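Local coordinates for gamma-glutamyltranspeptidase (Klebsiella pneumoniae subsp. pneumoniae, PDB 5HFT), which converts oxamate to oxalate in the uric acid degradation pathway, and belongs to the gamma-glutamyltransferase family, at residues G129-S132 with G133-E136; L215-L218 with A219-L223; M244-T247 with L248-Q252. All coordinates share one frame; numbering follows the deposited sequence.

Contact 1: G129-S132 with G133-E136; sequences GTVS and GWVE
G129 O is gripped by the backbone amide of G133, with G133 N 3.1 Å from G129 O. Within 129-132 the same oxygen also takes a weak bond from S132 N, and the hydroxyl of S132 is turned toward it, though the modelled gap is too short to be taken literally. Three further i to i+4 bonds carry the turn onward: W134 N to T130 O at 2.8 Å, V135 N to V131 O at 2.9 Å and E136 N to S132 O at 3.0 Å.

The indole of W134 is folded back along the preceding turn, because its CG lies beside its own backbone N (chi1 -49°). One ring face therefore covers the backbone of T130 and V131. V131 CA sits 4.1 Å from the centroid of the five-membered ring, 17° from the ring normal, a CH-pi contact over the face. Nearby, T130 CB is 3.8 Å from W134 NE1, while V131 CG2 reaches the six-membered ring at W134 CZ3, 4.4 Å away.

Around the turn, T130 OG1 bonds to G79 O, W134 packs on helix 56-70, and T130 and W134 each also pack on a polar side chain of the other chain. The carboxylate of E136 leads away to a salt bridge with R258. The i to i+4 bonds and the back-folded indole together make up the buried opening turn of alpha-helix 130-144.

Contact 2: L215-L218 with A219-L223; sequences LRML and ASDGL
L218 and L223 meet through their aliphatic carbons at the end of helix 209-221, L218 CB lying 4.2 Å from L223 CD1. The other end of the L218 side chain also leans over the exit of the helix: its CG stands beside the backbone N (chi1 -70°), and L218 CD2 comes within 3.8 Å of G222 O. M217 and D221, one turn apart, run side by side in the same direction, with the thioether methyl M217 CE 4.0 Å from D221 OD2, a loose contact of a methyl with a carboxylate.

Backbone hydrogen bonds hold the last turn. A219 N donates to L215 O and S220 N to R216 O, and D221 N to M217 O is the straightest of the three, at 2.8 Å. The final bond, from G222 N to L218 O, is bent and weak, and G222 then leaves helical angles with positive phi (104°), turning the chain toward L223.

The serine adds a side-chain bond to the helical ones. S220 OG lies beside its own backbone N (chi1 -44°) and donates to R216 O at 2.9 Å. S220 N and S220 OG approach that oxygen from opposite faces of its carbonyl plane, and one acceptor thus serves both groups of a single residue.

R216 and L215 both face helix 156-164, R216 through a salt bridge to E163 and L215 by packing on A158 and I159. On another side L218 is covered by L231 of helix 230-242 and by F226 of helix 225-228, while M217 rests on P230 and R234. The helix end thus packs on helices 156-164, 225-228 and 230-242, with S220 and D221 toward the exposed side.

Contact 3: M244-T247 with L248-Q252; sequences MPIT and LGDLQ
T247 and D250 are brought together by their first torsions: T247 OG1 stands between its backbone N and carbonyl carbon (chi1 56°), and D250 CG lies beside its own backbone N (chi1 -75°), which sends the carboxylate back past the start of the helix. The result is a capping box, with T247 at the N-cap of helix 248-252 and D250 three residues on.

Its two reciprocal bonds join side chain to backbone in both directions. D250 N donates to T247 OG1 at 3.3 Å, so the hydroxyl oxygen receives an amide of the first turn. In return T247 N donates to D250 OD2 at 3.0 Å, a fairly straight bond that meets the oxygen on its anti side with the donor 24° out of the carboxylate plane. The two side chains slant across each other, and T247 OG1 is also 3.0 Å from D250 OD2. The carbonyl of T247 adds only weak links, from D250 N and, at 3.4 Å, from L251 N.

Both polar ends have a second partner in S103: its backbone N donates to D250 OD2, and its OG is hydrogen-bonded to T247 OG1. The carboxylate oxygen OD2 is thus held by two backbone amides, one on each of two chain segments, which probably limits the rotation of the D250 carboxylate and ties the helix start to the loop carrying S103. A negative carboxylate at the amino end of a helix would probably be stabilised by the helix dipole.

L248 packs on E233 and A236 of helix 230-242, and I246 on M239 and on an aromatic side chain of the second chain. Beside the box, the I246 CG2 methyl lies 3.9 Å from D250 CB.

All three are local contacts at or near helix ends, but they catch different stages: contact 1 an opening turn, contact 2 a helix end, contact 3 an N-cap. Contact 1 is the buried one, its centre about 9 Å from the centre of the chain; contacts 2 and 3 are partly buried, and their centres lie about 19 and 20 Å from it. Chemistry follows place: an aromatic face over backbone in the core, a serine-to-carbonyl bond and a glycine exit in contact 2, a reciprocal threonine-aspartate box in contact 3. Contacts 1 and 2 touch, V131 CG1 lying 3.4 Å from L223 O, whereas contact 3 stays apart from both. Helix 230-242 packs against both contact 2 and contact 3.

Contact 1: G129-S132 with G133-E136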
loop_
_atom_site.group_PDB
_atom_site.type_symbol
_atom_site.label_atom_id
_atom_site.label_comp_id
_atom_site.label_asym_id
_atom_site.label_seq_id
_atom_site.Cartn_x
_atom_site.Cartn_y
_atom_site.Cartn_z
ATOM N N GLY A 129 -2.853 2.273 -11.203
ATOM C CA GLY A 129 -2.922 0.826 -11.275
ATOM C C GLY A 129 -3.827 0.043 -10.337
ATOM O O GLY A 129 -4.242 -1.059 -10.713
ATOM N N THR A 130 -4.145 0.566 -9.138
ATOM C CA THR A 130 -4.822 -0.243 -8.123
ATOM C C THR A 130 -5.998 -1.002 -8.698
ATOM O O THR A 130 -6.167 -2.198 -8.441
ATOM C CB THR A 130 -5.350 0.588 -6.948
ATOM O OG1 THR A 130 -5.848 1.878 -7.366
ATOM C CG2 THR A 130 -4.351 0.697 -5.846
ATOM N N VAL A 131 -6.835 -0.316 -9.469
ATOM C CA VAL A 131 -8.064 -0.952 -9.920
ATOM C C VAL A 131 -7.736 -2.185 -10.729
ATOM O O VAL A 131 -8.403 -3.218 -10.602
ATOM C CB VAL A 131 -8.927 0.044 -10.709
ATOM C CG1 VAL A 131 -10.238 -0.609 -11.143
ATOM C CG2 VAL A 131 -9.189 1.267 -9.849
ATOM N N SER A 132 -6.661 -2.120 -11.524
ATOM C CA SER A 132 -6.166 -3.327 -12.182
ATOM C C SER A 132 -5.672 -4.361 -11.167
ATOM O O SER A 132 -5.791 -5.565 -11.402
ATOM C CB SER A 132 -5.075 -2.969 -13.203
ATOM O OG SER A 132 -3.871 -2.539 -12.597
ATOM N N GLY A 133 -5.167 -3.924 -10.014
ATOM C CA GLY A 133 -4.837 -4.884 -8.986
ATOM C C GLY A 133 -6.083 -5.550 -8.446
ATOM O O GLY A 133 -6.109 -6.761 -8.242
ATOM N N TRP A 134 -7.145 -4.779 -8.241
ATOM C CA TRP A 134 -8.378 -5.399 -7.772
ATOM C C TRP A 134 -8.898 -6.409 -8.788
ATOM O O TRP A 134 -9.284 -7.519 -8.415
ATOM C CB TRP A 134 -9.453 -4.348 -7.489
ATOM C CG TRP A 134 -9.032 -3.170 -6.652
ATOM C CD1 TRP A 134 -7.843 -2.983 -5.992
ATOM C CD2 TRP A 134 -9.784 -1.979 -6.463
ATOM N NE1 TRP A 134 -7.830 -1.752 -5.374
ATOM C CE2 TRP A 134 -9.014 -1.117 -5.652
ATOM C CE3 TRP A 134 -11.041 -1.554 -6.895
ATOM C CZ2 TRP A 134 -9.472 0.138 -5.267
ATOM C CZ3 TRP A 134 -11.494 -0.315 -6.499
ATOM C CH2 TRP A 134 -10.712 0.515 -5.701
ATOM N N VAL A 135 -8.883 -6.060 -10.080
ATOM C CA VAL A 135 -9.455 -6.965 -11.077
ATOM C C VAL A 135 -8.642 -8.248 -11.145
ATOM O O VAL A 135 -9.210 -9.340 -11.260
ATOM C CB VAL A 135 -9.588 -6.291 -12.466
ATOM C CG1 VAL A 135 -8.263 -5.902 -13.048
ATOM C CG2 VAL A 135 -10.275 -7.223 -13.447
ATOM N N GLU A 136 -7.310 -8.146 -11.028
ATOM C CA GLU A 136 -6.452 -9.333 -11.091
ATOM C C GLU A 136 -6.586 -10.199 -9.837
ATOM O O GLU A 136 -6.717 -11.426 -9.926
ATOM C CB GLU A 136 -4.993 -8.924 -11.302
ATOM C CG GLU A 136 -4.020 -10.076 -11.028
ATOM C CD GLU A 136 -3.641 -10.839 -12.277
ATOM O OE1 GLU A 136 -3.866 -10.292 -13.381
ATOM O OE2 GLU A 136 -3.106 -11.967 -12.163
#

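Contact 2: L215-L218 with A219-L223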
loop_
_atom_site.group_PDB
_atom_site.type_symbol
_atom_site.label_atom_id
_atom_site.label_comp_id
_atom_site.label_asym_id
_atom_site.label_seq_id
_atom_site.Cartn_x
_atom_site.Cartn_y
_atom_site.Cartn_z
ATOM N N LEU A 215 -17.688 5.162 -8.440
ATOM C CA LEU A 215 -17.795 3.840 -7.838
ATOM C C LEU A 215 -19.068 3.130 -8.281
ATOM O O LEU A 215 -19.075 1.907 -8.436
ATOM C CB LEU A 215 -17.724 3.952 -6.315
ATOM C CG LEU A 215 -16.354 4.294 -5.721
ATOM C CD1 LEU A 215 -16.465 4.706 -4.259
ATOM C CD2 LEU A 215 -15.396 3.128 -5.851
ATOM N N ARG A 216 -20.157 3.869 -8.483
ATOM C CA ARG A 216 -21.368 3.238 -9.000
ATOM C C ARG A 216 -21.189 2.752 -10.432
ATOM O O ARG A 216 -21.789 1.738 -10.811
ATOM C CB ARG A 216 -22.560 4.185 -8.900
ATOM C CG ARG A 216 -23.181 4.197 -7.530
ATOM C CD ARG A 216 -24.549 4.809 -7.575
ATOM N NE ARG A 216 -24.409 6.247 -7.669
ATOM C CZ ARG A 216 -24.600 7.074 -6.651
ATOM N NH1 ARG A 216 -24.956 6.579 -5.465
ATOM N NH2 ARG A 216 -24.430 8.384 -6.829
ATOM N N MET A 217 -20.396 3.469 -11.245
ATOM C CA MET A 217 -20.061 2.978 -12.582
ATOM C C MET A 217 -19.262 1.680 -12.510
ATOM O O MET A 217 -19.553 0.726 -13.245
ATOM C CB MET A 217 -19.284 4.033 -13.366
ATOM C CG MET A 217 -20.145 5.138 -13.959
ATOM S SD MET A 217 -19.203 6.277 -15.008
ATOM C CE MET A 217 -19.145 5.372 -16.557
ATOM N N LEU A 218 -18.264 1.618 -11.620
ATOM C CA LEU A 218 -17.484 0.389 -11.471
ATOM C C LEU A 218 -18.372 -0.793 -11.116
ATOM O O LEU A 218 -18.122 -1.916 -11.569
ATOM C CB LEU A 218 -16.393 0.570 -10.418
ATOM C CG LEU A 218 -15.253 1.507 -10.823
ATOM C CD1 LEU A 218 -14.181 1.599 -9.745
ATOM C CD2 LEU A 218 -14.654 1.069 -12.160
ATOM N N ALA A 219 -19.421 -0.557 -10.317
ATOM C CA ALA A 219 -20.291 -1.645 -9.870
ATOM C C ALA A 219 -21.222 -2.119 -10.982
ATOM O O ALA A 219 -21.554 -3.307 -11.049
ATOM C CB ALA A 219 -21.098 -1.215 -8.644
ATOM N N SER A 220 -21.691 -1.205 -11.838
ATOM C CA SER A 220 -22.599 -1.601 -12.912
ATOM C C SER A 220 -21.833 -2.215 -14.068
ATOM O O SER A 220 -22.193 -3.300 -14.547
ATOM C CB SER A 220 -23.395 -0.396 -13.426
ATOM O OG SER A 220 -23.882 0.416 -12.370
ATOM N N ASP A 221 -20.764 -1.518 -14.512
ATOM C CA ASP A 221 -19.913 -1.888 -15.645
ATOM C C ASP A 221 -18.834 -2.907 -15.318
ATOM O O ASP A 221 -18.374 -3.585 -16.235
ATOM C CB ASP A 221 -19.185 -0.662 -16.216
ATOM C CG ASP A 221 -20.094 0.288 -16.967
ATOM O OD1 ASP A 221 -21.108 -0.189 -17.515
ATOM O OD2 ASP A 221 -19.767 1.499 -17.032
ATOM N N GLY A 222 -18.392 -3.011 -14.071
ATOM C CA GLY A 222 -17.270 -3.885 -13.768
ATOM C C GLY A 222 -15.971 -3.122 -13.548
ATOM O O GLY A 222 -15.742 -2.042 -14.109
ATOM N N LEU A 223 -15.101 -3.689 -12.703
ATOM C CA LEU A 223 -13.873 -2.993 -12.334
ATOM C C LEU A 223 -13.019 -2.678 -13.549
ATOM O O LEU A 223 -12.354 -1.640 -13.592
ATOM C CB LEU A 223 -13.055 -3.798 -11.324
ATOM C CG LEU A 223 -13.560 -4.144 -9.915
ATOM C CD1 LEU A 223 -14.357 -2.985 -9.293
ATOM C CD2 LEU A 223 -14.337 -5.468 -9.893
#

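Contact 3: M244-T247 with L248-Q252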
loop_
_atom_site.group_PDB
_atom_site.type_symbol
_atom_site.label_atom_id
_atom_site.label_comp_id
_atom_site.label_asym_id
_atom_site.label_seq_id
_atom_site.Cartn_x
_atom_site.Cartn_y
_atom_site.Cartn_z
ATOM N N MET A 244 -3.199 16.320 -19.857
ATOM C CA MET A 244 -2.428 15.281 -19.201
ATOM C C MET A 244 -1.774 14.375 -20.246
ATOM O O MET A 244 -2.413 14.013 -21.239
ATOM C CB MET A 244 -3.326 14.447 -18.291
ATOM C CG MET A 244 -3.352 14.853 -16.826
ATOM S SD MET A 244 -4.043 13.490 -15.847
ATOM C CE MET A 244 -5.770 13.756 -16.134
ATOM N N PRO A 245 -0.514 13.970 -20.043
ATOM C CA PRO A 245 0.188 13.176 -21.058
ATOM C C PRO A 245 -0.236 11.716 -21.109
ATOM O O PRO A 245 0.625 10.842 -21.210
ATOM C CB PRO A 245 1.655 13.316 -20.639
ATOM C CG PRO A 245 1.596 13.461 -19.176
ATOM C CD PRO A 245 0.328 14.190 -18.852
ATOM N N ILE A 246 -1.534 11.429 -21.030
ATOM C CA ILE A 246 -2.049 10.067 -20.984
ATOM C C ILE A 246 -3.170 9.928 -22.004
ATOM O O ILE A 246 -3.950 10.863 -22.209
ATOM C CB ILE A 246 -2.562 9.698 -19.566
ATOM C CG1 ILE A 246 -1.492 9.946 -18.515
ATOM C CG2 ILE A 246 -3.038 8.230 -19.478
ATOM C CD1 ILE A 246 -1.916 9.491 -17.137
ATOM N N THR A 247 -3.242 8.770 -22.658
ATOM C CA THR A 247 -4.238 8.509 -23.685
ATOM C C THR A 247 -5.127 7.337 -23.293
ATOM O O THR A 247 -4.831 6.584 -22.362
ATOM C CB THR A 247 -3.593 8.215 -25.042
ATOM O OG1 THR A 247 -2.675 7.123 -24.907
ATOM C CG2 THR A 247 -2.875 9.437 -25.578
ATOM N N LEU A 248 -6.253 7.224 -24.003
ATOM C CA LEU A 248 -7.111 6.056 -23.862
ATOM C C LEU A 248 -6.354 4.787 -24.191
ATOM O O LEU A 248 -6.570 3.746 -23.560
ATOM C CB LEU A 248 -8.323 6.183 -24.773
ATOM C CG LEU A 248 -9.375 5.075 -24.743
ATOM C CD1 LEU A 248 -10.019 4.848 -23.347
ATOM C CD2 LEU A 248 -10.424 5.393 -25.799
ATOM N N GLY A 249 -5.446 4.857 -25.167
ATOM C CA GLY A 249 -4.635 3.693 -25.474
ATOM C C GLY A 249 -3.834 3.246 -24.269
ATOM O O GLY A 249 -3.748 2.048 -23.975
ATOM N N ASP A 250 -3.304 4.212 -23.511
ATOM C CA ASP A 250 -2.506 3.876 -22.342
ATOM C C ASP A 250 -3.316 3.052 -21.345
ATOM O O ASP A 250 -2.832 2.032 -20.841
ATOM C CB ASP A 250 -1.983 5.157 -21.696
ATOM C CG ASP A 250 -0.850 5.778 -22.474
ATOM O OD1 ASP A 250 0.013 5.006 -22.941
ATOM O OD2 ASP A 250 -0.794 7.032 -22.591
ATOM N N LEU A 251 -4.574 3.447 -21.104
ATOM C CA LEU A 251 -5.456 2.721 -20.184
ATOM C C LEU A 251 -5.775 1.335 -20.712
ATOM O O LEU A 251 -5.548 0.331 -20.032
ATOM C CB LEU A 251 -6.756 3.498 -19.956
ATOM C CG LEU A 251 -6.550 4.877 -19.339
ATOM C CD1 LEU A 251 -7.842 5.659 -19.295
ATOM C CD2 LEU A 251 -5.943 4.700 -17.959
ATOM N N GLN A 252 -6.320 1.267 -21.929
ATOM C CA GLN A 252 -6.703 -0.015 -22.512
ATOM C C GLN A 252 -5.536 -1.005 -22.548
ATOM O O GLN A 252 -5.740 -2.208 -22.333
ATOM C CB GLN A 252 -7.258 0.217 -23.920
#